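Local atomic coordinates of glucose-6-phosphate isomerase (Plasmodium falciparum, PDB entry 3QKI), a protein that probably catalyses the reversible conversion of alpha-D-glucose 6-phosphate into beta-D-fructose 6-phosphate, the second step of glycolysis. Residues T160-K165 with N237-D242; D242-I247 with H281-S286. All coordinates share one frame; numbering follows the deposited sequence. Where two conformers were deposited one is given.

Overall arrangement
Contact 1 joins the loops that lead into strands 168-172 and 243-248, at the protein surface beyond the N-terminal ends of these two inner strands; contact 2 lies within the buried parallel sheet, where strand 243-248 pairs with strand 282-285. Their centres are about 13 Å apart, and Asp242 belongs to both. His281 ties them together: its NE2 lies 3.0 Å from Cys161 N, a probable hydrogen bond, while its other ring nitrogen serves contact 2. Contact 1 is away from the sugar-phosphate site. Contact 2 runs toward it: the side chains of Ile247 and Val285 lie about 5 and 7 Å from those of Ser249 and Ser177, which bind beta-D-fructose 6-phosphate, a ligand absent from this chain.

Contact 1 (T160-K165 with N237-D242); sequences TCKNTK and NLDQYD
Lys162 reaches over the CB of Tyr241 to the carboxylate of Asp242, crossing the tyrosine side chain at about a right angle. Its CG stands between the backbone N and the carbonyl carbon (chi1 64°), and from there the chain runs out extended, laying Lys162 CD 3.7 Å from Tyr241 CB. At the end Lys162 NZ makes a weak salt bridge with Asp242 OD1, 3.2 Å away. Asp239 OD2 is a second negative group 4.1 Å from Lys162 NZ, but the firmer polar partner of Asp239 is Lys271, which pairs with OD1. Asp239 OD1 also accepts from Tyr241 N at 3.0 Å, met from above the carboxylate plane, closing an Asx turn.

Cys161 meets the tyrosine ring obliquely, its SG 3.6 Å from Tyr241 CD1. Thr160 sets its CB 3.2 Å from Tyr241 O, and Thr160 OG1 is hydrogen-bonded to Thr164 OG1 (2.7 Å), across the type I turn 160-163 to the residue just after it. A water donates to Lys165 O and also bonds Thr164 OG1. With the Lys162-Asp242 ion pair long and near the surface, beside apolar contacts with Tyr241, and Asp239 held mainly by Lys271, the electrostatic contribution is probably modest.

Contact 2 (D242-I247 with H281-S286); sequences DTLVII and HMVAVS
Strand 243-247 runs parallel to strand 282-285, their axes 22° apart, and four backbone bonds, each 2.8 Å long, join them: Val245 N to His281 O, Val283 N to Val245 O, Ile247 N to Val283 O, and Val285 N to Ile247 O. Strand 168-172 takes the other edge of 243-248, through Leu244 and Ile246.

His281 extends the series with its side chain. His281 ND1 donates to Thr243 O at 2.8 Å, approaching from above the carbonyl plane. The first torsion, with CG anti to the carbonyl carbon (chi1 -71°), carries the ring back alongside Thr243, and NE2 goes on to the backbone N of Cys161. Both ring nitrogens are thereby engaged, which should fix the ring's rotation.

On one face of the sheet Val283 sits between two neighbours. Val283 CG1 meets Leu244 CD1 at 3.7 Å, the two side chains crossing at about a right angle, while Val283 CG2 lies 3.8 Å from Ile246 CG2 with both side chains pointing the same way. Ile246 CG2 also touches Val285 CG2, and helix 318-328 packs over this face. On the other face Met282, bent at chi3 (104°), brings its CE to 4.0 Å from Ile247 CD1; Phe295 of helix 289-295 covers both, and Val245 packs against helix 255-268.

Ser286 OG is hydrogen-bonded to the backbone carbonyls of Ser249 and Lys250. Strand 243-248, helix 255-268 and strand 282-285 form a beta-alpha-beta crossover of the SIS-type alpha/beta fold, with the sugar-phosphate loop, Ser249 to Thr251, at the C-terminal end of the first strand.

Contact 1 (T160-K165 with N237-D242)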
ATOM      1  N   THR A 160      12.943 -15.118  30.313  1.00 17.78           N
ATOM      2  CA  THR A 160      12.140 -16.162  29.679  1.00 17.80           C
ATOM      3  C   THR A 160      12.038 -17.336  30.661  1.00 23.76           C
ATOM      4  O   THR A 160      12.661 -17.293  31.731  1.00 21.84           O
ATOM      5  CB  THR A 160      12.826 -16.634  28.390  1.00 20.71           C
ATOM      6  OG1 THR A 160      14.036 -17.310  28.722  1.00 21.37           O
ATOM      7  CG2 THR A 160      13.095 -15.483  27.372  1.00 15.73           C
ATOM      8  N   CYS A 161      11.323 -18.394  30.279  1.00 22.67           N
ATOM      9  CA  CYS A 161      11.187 -19.592  31.106  1.00 24.36           C
ATOM     10  C   CYS A 161      12.528 -20.352  31.199  1.00 30.88           C
ATOM     11  O   CYS A 161      12.718 -21.132  32.142  1.00 32.58           O
ATOM     12  CB  CYS A 161      10.085 -20.485  30.559  1.00 25.12           C
ATOM     13  SG  CYS A 161      10.383 -21.036  28.870  1.00 29.43           S
ATOM     14  N   LYS A 162      13.456 -20.116  30.235  1.00 25.61           N
ATOM     15  CA  LYS A 162      14.784 -20.723  30.248  1.00 25.31           C
ATOM     16  C   LYS A 162      15.829 -19.795  30.897  1.00 27.87           C
ATOM     17  O   LYS A 162      17.019 -20.000  30.703  1.00 27.66           O
ATOM     18  CB  LYS A 162      15.205 -21.257  28.848  1.00 27.99           C
ATOM     19  CG  LYS A 162      15.360 -20.198  27.762  1.00 48.78           C
ATOM     20  CD  LYS A 162      16.087 -20.739  26.514  1.00 59.00           C
ATOM     21  CE  LYS A 162      16.305 -19.678  25.454  1.00 62.61           C
ATOM     22  NZ  LYS A 162      16.770 -20.250  24.158  1.00 70.87           N
ATOM     23  N   ASN A 163      15.363 -18.787  31.683  1.00 25.37           N
ATOM     24  CA  ASN A 163      16.168 -17.780  32.377  0.50 25.15           C
ATOM     25  C   ASN A 163      17.163 -17.045  31.456  1.00 29.94           C
ATOM     26  O   ASN A 163      18.311 -16.749  31.814  1.00 31.20           O
ATOM     27  CB  ASN A 163      16.764 -18.311  33.699  0.50 24.60           C
ATOM     28  CG  ASN A 163      15.712 -18.714  34.718  0.50 29.89           C
ATOM     29  OD1 ASN A 163      15.489 -19.895  34.973  0.50 28.48           O
ATOM     30  ND2 ASN A 163      15.016 -17.747  35.313  0.50 14.40           N
ATOM     31  N   THR A 164      16.691 -16.712  30.262  1.00 24.55           N
ATOM     32  CA  THR A 164      17.470 -15.965  29.280  1.00 23.88           C
ATOM     33  C   THR A 164      16.700 -14.680  28.934  1.00 24.78           C
ATOM     34  O   THR A 164      15.552 -14.515  29.344  1.00 23.57           O
ATOM     35  CB  THR A 164      17.714 -16.817  28.034  1.00 29.55           C
ATOM     36  OG1 THR A 164      16.445 -17.120  27.460  1.00 28.08           O
ATOM     37  CG2 THR A 164      18.514 -18.111  28.333  1.00 24.97           C
ATOM     38  N   LYS A 165      17.326 -13.781  28.192  1.00 20.23           N
ATOM     39  CA  LYS A 165      16.676 -12.559  27.775  1.00 19.98           C
ATOM     40  C   LYS A 165      15.738 -12.837  26.612  1.00 23.17           C
ATOM     41  O   LYS A 165      16.054 -13.665  25.755  1.00 22.29           O
ATOM     42  CB  LYS A 165      17.721 -11.536  27.352  1.00 21.44           C
ATOM     43  CG  LYS A 165      18.053 -10.613  28.499  1.00 28.92           C
ATOM     44  CD  LYS A 165      18.856  -9.498  28.018  1.00 30.71           C
ATOM     45  CE  LYS A 165      18.079  -8.362  27.450  1.00 22.16           C
ATOM     46  NZ  LYS A 165      19.032  -7.313  27.058  1.00 32.22           N
ATOM     47  N   ASN A 237      11.067 -19.256  11.847  1.00 20.76           N
ATOM     48  CA  ASN A 237      12.414 -19.253  12.460  1.00 21.71           C
ATOM     49  C   ASN A 237      12.485 -18.714  13.900  1.00 24.16           C
ATOM     50  O   ASN A 237      13.554 -18.291  14.351  1.00 23.38           O
ATOM     51  CB  ASN A 237      13.447 -18.532  11.571  1.00 23.71           C
ATOM     52  CG  ASN A 237      13.695 -19.212  10.262  1.00 39.09           C
ATOM     53  OD1 ASN A 237      13.439 -18.634   9.207  1.00 31.73           O
ATOM     54  ND2 ASN A 237      14.216 -20.440  10.314  1.00 34.34           N
ATOM     55  N   LEU A 238      11.352 -18.724  14.611  1.00 20.63           N
ATOM     56  CA  LEU A 238      11.334 -18.208  15.982  1.00 18.97           C
ATOM     57  C   LEU A 238      11.337 -19.371  16.938  1.00 22.03           C
ATOM     58  O   LEU A 238      10.662 -20.374  16.683  1.00 20.15           O
ATOM     59  CB  LEU A 238      10.101 -17.295  16.255  1.00 18.14           C
ATOM     60  CG  LEU A 238      10.025 -15.920  15.556  1.00 22.19           C
ATOM     61  CD1 LEU A 238       9.059 -14.992  16.263  1.00 23.10           C
ATOM     62  CD2 LEU A 238      11.363 -15.233  15.476  1.00 21.31           C
ATOM     63  N   ASP A 239      12.079 -19.233  18.050  1.00 19.51           N
ATOM     64  CA  ASP A 239      12.051 -20.250  19.095  1.00 18.90           C
ATOM     65  C   ASP A 239      11.073 -19.730  20.152  1.00 19.41           C
ATOM     66  O   ASP A 239      11.195 -18.573  20.573  1.00 15.88           O
ATOM     67  CB  ASP A 239      13.462 -20.461  19.703  1.00 21.78           C
ATOM     68  CG  ASP A 239      13.590 -21.566  20.751  1.00 32.48           C
ATOM     69  OD1 ASP A 239      12.554 -22.007  21.286  1.00 32.22           O
ATOM     70  OD2 ASP A 239      14.733 -21.986  21.035  1.00 44.21           O
ATOM     71  N   GLN A 240      10.088 -20.580  20.562  1.00 15.83           N
ATOM     72  CA  GLN A 240       9.097 -20.237  21.598  1.00 15.44           C
ATOM     73  C   GLN A 240       9.773 -19.732  22.867  1.00 21.84           C
ATOM     74  O   GLN A 240       9.268 -18.801  23.479  1.00 23.67           O
ATOM     75  CB  GLN A 240       8.223 -21.438  21.961  1.00 15.05           C
ATOM     76  CG  GLN A 240       7.230 -21.843  20.885  1.00 15.02           C
ATOM     77  CD  GLN A 240       7.780 -22.862  19.922  1.00 28.23           C
ATOM     78  OE1 GLN A 240       8.953 -22.847  19.576  1.00 20.90           O
ATOM     79  NE2 GLN A 240       6.924 -23.758  19.450  1.00 20.78           N
ATOM     80  N   TYR A 241      10.932 -20.327  23.233  1.00 19.78           N
ATOM     81  CA  TYR A 241      11.700 -19.972  24.430  1.00 21.12           C
ATOM     82  C   TYR A 241      12.250 -18.548  24.462  1.00 24.51           C
ATOM     83  O   TYR A 241      12.534 -18.058  25.553  1.00 24.35           O
ATOM     84  CB  TYR A 241      12.831 -20.978  24.707  1.00 23.45           C
ATOM     85  CG  TYR A 241      12.413 -22.404  25.019  1.00 26.11           C
ATOM     86  CD1 TYR A 241      11.320 -22.667  25.832  1.00 28.03           C
ATOM     87  CD2 TYR A 241      13.205 -23.482  24.628  1.00 28.01           C
ATOM     88  CE1 TYR A 241      10.971 -23.969  26.180  1.00 28.78           C
ATOM     89  CE2 TYR A 241      12.869 -24.793  24.970  1.00 29.73           C
ATOM     90  CZ  TYR A 241      11.753 -25.033  25.754  1.00 40.57           C
ATOM     91  OH  TYR A 241      11.406 -26.328  26.080  1.00 45.24           O
ATOM     92  N   ASP A 242      12.413 -17.883  23.292  1.00 20.79           N
ATOM     93  CA  ASP A 242      12.929 -16.506  23.189  1.00 20.48           C
ATOM     94  C   ASP A 242      11.832 -15.464  22.971  1.00 22.32           C
ATOM     95  O   ASP A 242      12.132 -14.273  22.868  1.00 22.08           O
ATOM     96  CB  ASP A 242      13.852 -16.406  21.949  1.00 22.37           C
ATOM     97  CG  ASP A 242      15.058 -17.300  21.922  1.00 31.29           C
ATOM     98  OD1 ASP A 242      15.691 -17.472  22.984  1.00 30.20           O
ATOM     99  OD2 ASP A 242      15.425 -17.764  20.816  1.00 36.71           O
TER
HETATM  100  O   HOH W   1      16.417 -16.131  24.869  1.00 38.69           O

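Contact 2 (D242-I247 with H281-S286)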
ATOM      1  N   ASP A 242      12.413 -17.883  23.292  1.00 20.79           N
ATOM      2  CA  ASP A 242      12.929 -16.506  23.189  1.00 20.48           C
ATOM      3  C   ASP A 242      11.832 -15.464  22.971  1.00 22.32           C
ATOM      4  O   ASP A 242      12.132 -14.273  22.868  1.00 22.08           O
ATOM      5  CB  ASP A 242      13.852 -16.406  21.949  1.00 22.37           C
ATOM      6  CG  ASP A 242      15.058 -17.300  21.922  1.00 31.29           C
ATOM      7  OD1 ASP A 242      15.691 -17.472  22.984  1.00 30.20           O
ATOM      8  OD2 ASP A 242      15.425 -17.764  20.816  1.00 36.71           O
ATOM      9  N   THR A 243      10.593 -15.910  22.830  1.00 18.45           N
ATOM     10  CA  THR A 243       9.464 -15.097  22.388  1.00 17.57           C
ATOM     11  C   THR A 243       8.474 -14.589  23.438  1.00 19.34           C
ATOM     12  O   THR A 243       7.855 -15.379  24.148  1.00 18.53           O
ATOM     13  CB  THR A 243       8.752 -15.871  21.262  1.00 17.02           C
ATOM     14  OG1 THR A 243       9.732 -16.298  20.306  1.00 16.83           O
ATOM     15  CG2 THR A 243       7.645 -15.056  20.575  1.00 18.67           C
ATOM     16  N   LEU A 244       8.264 -13.270  23.444  1.00 16.94           N
ATOM     17  CA  LEU A 244       7.250 -12.592  24.246  1.00 16.53           C
ATOM     18  C   LEU A 244       6.054 -12.333  23.304  1.00 19.63           C
ATOM     19  O   LEU A 244       6.244 -11.894  22.177  1.00 19.30           O
ATOM     20  CB  LEU A 244       7.776 -11.271  24.823  1.00 16.95           C
ATOM     21  CG  LEU A 244       6.800 -10.533  25.765  1.00 19.64           C
ATOM     22  CD1 LEU A 244       6.614 -11.274  27.076  1.00 19.73           C
ATOM     23  CD2 LEU A 244       7.233  -9.119  26.004  1.00 17.85           C
ATOM     24  N   VAL A 245       4.838 -12.661  23.746  1.00 14.99           N
ATOM     25  CA  VAL A 245       3.636 -12.468  22.966  1.00 14.10           C
ATOM     26  C   VAL A 245       2.777 -11.374  23.615  1.00 17.74           C
ATOM     27  O   VAL A 245       2.438 -11.475  24.798  1.00 18.01           O
ATOM     28  CB  VAL A 245       2.886 -13.807  22.813  1.00 18.67           C
ATOM     29  CG1 VAL A 245       1.591 -13.638  22.040  1.00 18.80           C
ATOM     30  CG2 VAL A 245       3.777 -14.862  22.149  1.00 18.26           C
ATOM     31  N   ILE A 246       2.444 -10.334  22.847  1.00 12.93           N
ATOM     32  CA  ILE A 246       1.596  -9.222  23.315  1.00 13.37           C
ATOM     33  C   ILE A 246       0.256  -9.293  22.591  1.00 18.20           C
ATOM     34  O   ILE A 246       0.230  -9.164  21.370  1.00 17.69           O
ATOM     35  CB  ILE A 246       2.265  -7.833  23.168  1.00 14.71           C
ATOM     36  CG1 ILE A 246       3.671  -7.817  23.804  1.00 15.21           C
ATOM     37  CG2 ILE A 246       1.351  -6.699  23.722  1.00 14.42           C
ATOM     38  CD1 ILE A 246       4.458  -6.496  23.620  1.00 19.31           C
ATOM     39  N   ILE A 247      -0.852  -9.505  23.345  1.00 14.51           N
ATOM     40  CA  ILE A 247      -2.196  -9.590  22.788  1.00 14.08           C
ATOM     41  C   ILE A 247      -2.907  -8.252  23.044  1.00 19.37           C
ATOM     42  O   ILE A 247      -3.107  -7.859  24.200  1.00 17.68           O
ATOM     43  CB  ILE A 247      -2.969 -10.816  23.335  1.00 16.17           C
ATOM     44  CG1 ILE A 247      -2.125 -12.113  23.171  1.00 16.88           C
ATOM     45  CG2 ILE A 247      -4.309 -10.961  22.612  1.00 17.19           C
ATOM     46  CD1 ILE A 247      -2.461 -13.198  24.216  1.00 16.11           C
ATOM     47  N   HIS A 281       5.730 -15.455  29.239  1.00 14.61           N
ATOM     48  CA  HIS A 281       5.797 -15.213  27.790  1.00 14.00           C
ATOM     49  C   HIS A 281       4.572 -14.493  27.179  1.00 19.05           C
ATOM     50  O   HIS A 281       4.519 -14.290  25.957  1.00 19.95           O
ATOM     51  CB  HIS A 281       6.061 -16.549  27.065  1.00 12.91           C
ATOM     52  CG  HIS A 281       7.462 -17.060  27.284  1.00 15.60           C
ATOM     53  ND1 HIS A 281       8.395 -17.070  26.263  1.00 16.73           N
ATOM     54  CD2 HIS A 281       8.045 -17.549  28.404  1.00 15.83           C
ATOM     55  CE1 HIS A 281       9.509 -17.557  26.794  1.00 15.21           C
ATOM     56  NE2 HIS A 281       9.341 -17.876  28.074  1.00 14.87           N
ATOM     57  N   MET A 282       3.580 -14.156  28.004  1.00 15.04           N
ATOM     58  CA  MET A 282       2.343 -13.533  27.533  1.00 15.48           C
ATOM     59  C   MET A 282       1.994 -12.257  28.245  1.00 21.36           C
ATOM     60  O   MET A 282       2.029 -12.183  29.476  1.00 22.07           O
ATOM     61  CB  MET A 282       1.168 -14.508  27.664  1.00 17.71           C
ATOM     62  CG  MET A 282       1.405 -15.831  26.980  1.00 21.67           C
ATOM     63  SD  MET A 282      -0.076 -16.824  26.930  1.00 27.55           S
ATOM     64  CE  MET A 282      -0.514 -16.591  25.260  1.00 26.50           C
ATOM     65  N   VAL A 283       1.667 -11.233  27.461  1.00 18.82           N
ATOM     66  CA  VAL A 283       1.195  -9.957  27.969  1.00 18.33           C
ATOM     67  C   VAL A 283      -0.081  -9.514  27.244  1.00 19.89           C
ATOM     68  O   VAL A 283      -0.327  -9.924  26.094  1.00 18.26           O
ATOM     69  CB  VAL A 283       2.251  -8.844  28.228  1.00 23.79           C
ATOM     70  CG1 VAL A 283       3.667  -9.374  28.228  1.00 24.18           C
ATOM     71  CG2 VAL A 283       2.110  -7.665  27.299  1.00 23.99           C
ATOM     72  N   ALA A 284      -0.932  -8.742  27.932  1.00 15.23           N
ATOM     73  CA  ALA A 284      -2.131  -8.243  27.279  1.00 14.38           C
ATOM     74  C   ALA A 284      -2.238  -6.751  27.389  1.00 17.47           C
ATOM     75  O   ALA A 284      -1.836  -6.167  28.387  1.00 16.92           O
ATOM     76  CB  ALA A 284      -3.372  -8.895  27.875  1.00 14.91           C
ATOM     77  N   VAL A 285      -2.799  -6.123  26.358  1.00 15.55           N
ATOM     78  CA  VAL A 285      -3.111  -4.704  26.382  1.00 14.33           C
ATOM     79  C   VAL A 285      -4.613  -4.759  26.223  1.00 19.06           C
ATOM     80  O   VAL A 285      -5.110  -5.098  25.140  1.00 16.87           O
ATOM     81  CB  VAL A 285      -2.398  -3.852  25.309  1.00 16.97           C
ATOM     82  CG1 VAL A 285      -2.913  -2.422  25.339  1.00 16.26           C
ATOM     83  CG2 VAL A 285      -0.878  -3.873  25.517  1.00 17.12           C
ATOM     84  N   SER A 286      -5.331  -4.592  27.360  1.00 15.23           N
ATOM     85  CA  SER A 286      -6.780  -4.778  27.433  1.00 16.64           C
ATOM     86  C   SER A 286      -7.343  -4.228  28.754  1.00 23.88           C
ATOM     87  O   SER A 286      -6.586  -3.938  29.684  1.00 21.14           O
ATOM     88  CB  SER A 286      -7.085  -6.278  27.422  1.00 17.63           C
ATOM     89  OG  SER A 286      -8.471  -6.574  27.404  1.00 22.76           O
TER